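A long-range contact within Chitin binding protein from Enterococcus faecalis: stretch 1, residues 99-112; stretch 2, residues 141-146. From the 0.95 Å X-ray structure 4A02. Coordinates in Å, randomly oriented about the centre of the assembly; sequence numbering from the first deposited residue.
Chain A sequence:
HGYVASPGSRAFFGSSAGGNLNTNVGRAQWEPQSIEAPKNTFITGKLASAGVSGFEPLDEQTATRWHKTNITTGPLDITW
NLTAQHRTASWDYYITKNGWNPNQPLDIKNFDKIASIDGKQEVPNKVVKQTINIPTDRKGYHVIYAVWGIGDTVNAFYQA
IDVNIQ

Stretch 1 (99-112) GWNPNQPLDIKNFD
Stretch 2 (141-146) YHVIYA

Stretch 1 (99-112) is mostly loop. It makes a type I beta turn from N101 to Q104, a 3-10 segment at 108-110, and enters a strand at 111. Stretch 2 (141-146) turns a corner at Y141 and runs on as a strand. No backbone-to-backbone hydrogen bond joins the two, and side chains fill the gap. CA atoms lie 8.1 Å apart for W100 and H142, 7.8 Å for P102 and Y141, and 8.6 Å for F111 and I144. The net course from W100 to F111 runs in the same general sense as stretch 2: W100 lies by Y141 and H142, F111 by V143 to Y145. The contact buries 415 Å² in total.

Y141 (phi/psi -66/127, chi1 t, chi2 27°) carries the one hydrogen bond across the stretches. W100 NE1 donates to Y141 O at 2.8 Å, with an N-H...O angle of 158°. The carbonyl oxygen lies at the edge of the indole, near its plane, where the N-H points. W100 has phi/psi -56/154, chi1 p (76°) and chi2 -76°. Its six-membered ring turns an edge to the face of Y141, with centroids 5.0 Å apart and planes at 66°. W100 CH2 sits 3.7 Å from Y141 CE2. P102 (-76/-1), a C-gamma endo proline inside the turn, adds an apolar contact, its CB 3.7 Å from Y141 CD2.

H142 (phi/psi -139/161) points its CB away, but chi1 m and chi2 -75° bring the ring end nearer. Its ring meets the five-membered ring of W100 obliquely, with centroids 5.1 Å apart and planes at 37°.

V143 (phi/psi -118/125, chi1 t) points toward stretch 1 and makes apolar van der Waals contacts with three side chains. Its CG2 is 3.7 Å from W100 CH2 and 4.3 Å from L106 CD2; L106 has phi/psi -69/137, chi1 m, chi2 t. Its CG1 lies 4.2 Å from F111 CE2. V143, L106 and F111 are buried; W100 is partly exposed. F111 CE2 also comes within 3.4 Å of V143 O. F111 has phi/psi -117/154, chi1 m and chi2 64°.

I144 (phi/psi -92/136, chi1 m, chi2 t) points away and makes no contact, as strand alternation predicts.

Y145 (phi/psi -117/115, chi1 t, chi2 52°), also buried, points toward stretch 1 again. Its apolar contacts are CB to F111 CE2 at 4.0 Å and CD2 to I108 CD1 at 4.2 Å. Partly exposed I108 (-60/-23, chi1 t, chi2 p) reaches it from a sideways CB. The 3-10 segment is held by N110 N to D107 O at 2.9 Å and F111 N to I108 O at 3.0 Å.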

# COMPACT_ATOMS: atom_id res chain seq x y z
N GLY A 99 -17.00 -7.36 2.09
CA GLY A 99 -17.90 -7.46 0.95
C GLY A 99 -17.46 -6.76 -0.29
O GLY A 99 -18.14 -6.84 -1.31
N TRP A 100 -16.31 -6.06 -0.27
CA TRP A 100 -15.72 -5.55 -1.46
C TRP A 100 -15.49 -6.70 -2.45
O TRP A 100 -15.32 -7.85 -2.07
CB TRP A 100 -14.43 -4.79 -1.15
CG TRP A 100 -13.26 -5.71 -0.85
CD1 TRP A 100 -13.03 -6.41 0.30
CD2 TRP A 100 -12.19 -6.03 -1.74
NE1 TRP A 100 -11.90 -7.17 0.18
CE2 TRP A 100 -11.34 -6.93 -1.06
CE3 TRP A 100 -11.85 -5.64 -3.04
CZ2 TRP A 100 -10.19 -7.44 -1.64
CZ3 TRP A 100 -10.69 -6.14 -3.61
CH2 TRP A 100 -9.88 -7.02 -2.90
N ASN A 101 -15.47 -6.35 -3.74
CA ASN A 101 -15.44 -7.39 -4.77
C ASN A 101 -13.98 -7.63 -5.22
O ASN A 101 -13.39 -6.74 -5.86
CB ASN A 101 -16.31 -6.96 -5.96
CG ASN A 101 -16.51 -8.10 -6.90
OD1 ASN A 101 -15.60 -8.87 -7.19
ND2 ASN A 101 -17.71 -8.17 -7.45
N PRO A 102 -13.40 -8.78 -4.91
CA PRO A 102 -12.01 -9.01 -5.21
C PRO A 102 -11.72 -9.31 -6.66
O PRO A 102 -10.57 -9.52 -7.03
CB PRO A 102 -11.67 -10.21 -4.32
CG PRO A 102 -12.96 -11.00 -4.32
CD PRO A 102 -14.01 -9.93 -4.21
N ASN A 103 -12.77 -9.34 -7.50
CA ASN A 103 -12.68 -9.54 -8.93
C ASN A 103 -13.01 -8.31 -9.75
O ASN A 103 -13.21 -8.43 -10.96
CB ASN A 103 -13.55 -10.74 -9.34
CG ASN A 103 -13.05 -12.00 -8.71
OD1 ASN A 103 -11.91 -12.41 -8.97
ND2 ASN A 103 -13.85 -12.68 -7.87
N GLN A 104 -13.02 -7.14 -9.14
CA GLN A 104 -13.31 -5.92 -9.82
C GLN A 104 -12.24 -4.87 -9.47
O GLN A 104 -11.61 -4.95 -8.41
CB GLN A 104 -14.68 -5.35 -9.42
CG GLN A 104 -15.83 -6.19 -9.91
CD GLN A 104 -17.18 -5.67 -9.52
OE1 GLN A 104 -17.35 -4.86 -8.58
NE2 GLN A 104 -18.21 -6.09 -10.21
N PRO A 105 -12.08 -3.86 -10.31
CA PRO A 105 -11.06 -2.84 -10.05
C PRO A 105 -11.30 -2.16 -8.69
O PRO A 105 -12.42 -1.91 -8.25
CB PRO A 105 -11.26 -1.87 -11.23
CG PRO A 105 -11.82 -2.71 -12.32
CD PRO A 105 -12.79 -3.64 -11.62
N LEU A 106 -10.19 -1.79 -8.04
CA LEU A 106 -10.23 -1.13 -6.76
C LEU A 106 -10.79 0.28 -6.86
O LEU A 106 -10.41 1.06 -7.70
CB LEU A 106 -8.86 -1.07 -6.12
CG LEU A 106 -8.23 -2.40 -5.76
CD1 LEU A 106 -6.78 -2.20 -5.28
CD2 LEU A 106 -9.01 -3.17 -4.70
N ASP A 107 -11.67 0.63 -5.91
CA ASP A 107 -12.31 1.92 -5.84
C ASP A 107 -12.24 2.38 -4.39
O ASP A 107 -12.64 1.65 -3.50
CB ASP A 107 -13.75 1.80 -6.33
CG ASP A 107 -14.52 3.10 -6.39
OD1 ASP A 107 -14.23 4.05 -5.63
OD2 ASP A 107 -15.48 3.14 -7.23
N ILE A 108 -11.69 3.57 -4.14
CA ILE A 108 -11.50 4.05 -2.77
C ILE A 108 -12.82 4.16 -2.02
O ILE A 108 -12.80 4.11 -0.78
CB ILE A 108 -10.69 5.35 -2.74
CG1 ILE A 108 -10.00 5.61 -1.40
CG2 ILE A 108 -11.54 6.55 -3.19
CD1 ILE A 108 -8.95 4.63 -1.02
N LYS A 109 -13.94 4.29 -2.70
CA LYS A 109 -15.22 4.36 -1.99
C LYS A 109 -15.49 3.08 -1.22
O LYS A 109 -16.31 3.08 -0.30
CB LYS A 109 -16.38 4.58 -2.98
CG LYS A 109 -16.85 3.34 -3.78
CD LYS A 109 -17.94 3.66 -4.82
CE LYS A 109 -18.31 2.55 -5.78
NZ LYS A 109 -19.40 2.66 -6.72
N ASN A 110 -14.84 1.97 -1.60
CA ASN A 110 -15.01 0.68 -0.96
C ASN A 110 -14.09 0.46 0.22
O ASN A 110 -14.02 -0.67 0.73
CB ASN A 110 -14.84 -0.43 -1.98
CG ASN A 110 -15.92 -0.39 -3.03
OD1 ASN A 110 -17.05 -0.07 -2.75
ND2 ASN A 110 -15.52 -0.70 -4.28
N PHE A 111 -13.40 1.50 0.66
CA PHE A 111 -12.45 1.50 1.76
C PHE A 111 -12.94 2.41 2.88
O PHE A 111 -13.60 3.42 2.61
CB PHE A 111 -11.07 1.95 1.35
CG PHE A 111 -10.30 1.12 0.35
CD1 PHE A 111 -10.71 0.92 -0.93
CD2 PHE A 111 -9.08 0.56 0.75
CE1 PHE A 111 -9.93 0.22 -1.84
CE2 PHE A 111 -8.31 -0.17 -0.15
CZ PHE A 111 -8.74 -0.34 -1.45
N ASP A 112 -12.51 2.09 4.09
CA ASP A 112 -12.57 3.00 5.23
C ASP A 112 -11.17 3.51 5.52
O ASP A 112 -10.20 2.74 5.49
CB ASP A 112 -13.09 2.30 6.49
CG ASP A 112 -14.55 1.82 6.38
OD1 ASP A 112 -15.34 2.49 5.70
OD2 ASP A 112 -14.85 0.78 6.97
N TYR A 141 -10.06 -11.88 2.62
CA TYR A 141 -9.17 -11.12 1.77
C TYR A 141 -9.52 -9.65 1.82
O TYR A 141 -10.69 -9.28 1.55
CB TYR A 141 -9.26 -11.64 0.35
CG TYR A 141 -8.45 -10.91 -0.71
CD1 TYR A 141 -7.29 -10.21 -0.41
CD2 TYR A 141 -8.87 -10.93 -2.03
CE1 TYR A 141 -6.57 -9.54 -1.38
CE2 TYR A 141 -8.14 -10.32 -3.02
CZ TYR A 141 -7.00 -9.61 -2.71
OH TYR A 141 -6.26 -9.02 -3.71
N HIS A 142 -8.54 -8.79 2.12
CA HIS A 142 -8.67 -7.36 2.16
C HIS A 142 -7.44 -6.73 1.54
O HIS A 142 -6.39 -7.35 1.41
CB HIS A 142 -8.84 -6.86 3.62
CG HIS A 142 -10.26 -7.10 4.08
ND1 HIS A 142 -11.26 -6.25 3.61
CD2 HIS A 142 -10.82 -8.09 4.82
CE1 HIS A 142 -12.36 -6.72 4.11
NE2 HIS A 142 -12.16 -7.81 4.83
N VAL A 143 -7.61 -5.45 1.16
CA VAL A 143 -6.51 -4.62 0.70
C VAL A 143 -6.37 -3.46 1.65
O VAL A 143 -7.32 -2.70 1.87
CB VAL A 143 -6.70 -4.17 -0.76
CG1 VAL A 143 -5.57 -3.23 -1.20
CG2 VAL A 143 -6.77 -5.37 -1.69
N ILE A 144 -5.16 -3.29 2.19
CA ILE A 144 -4.75 -2.09 2.90
C ILE A 144 -4.09 -1.17 1.90
O ILE A 144 -3.28 -1.60 1.10
CB ILE A 144 -3.81 -2.43 4.07
CG1 ILE A 144 -4.47 -3.35 5.09
CG2 ILE A 144 -3.25 -1.17 4.72
CD1 ILE A 144 -3.52 -3.97 6.06
N TYR A 145 -4.44 0.12 1.96
CA TYR A 145 -3.85 1.12 1.08
C TYR A 145 -3.10 2.12 1.97
O TYR A 145 -3.71 2.78 2.79
CB TYR A 145 -4.88 1.81 0.25
CG TYR A 145 -4.39 2.53 -0.97
CD1 TYR A 145 -3.60 1.89 -1.90
CD2 TYR A 145 -4.80 3.83 -1.24
CE1 TYR A 145 -3.17 2.55 -3.07
CE2 TYR A 145 -4.43 4.46 -2.43
CZ TYR A 145 -3.62 3.82 -3.34
OH TYR A 145 -3.31 4.46 -4.50
N ALA A 146 -1.79 2.15 1.81
CA ALA A 146 -0.89 2.95 2.64
C ALA A 146 -0.32 4.07 1.78
O ALA A 146 0.13 3.84 0.67
CB ALA A 146 0.21 2.07 3.17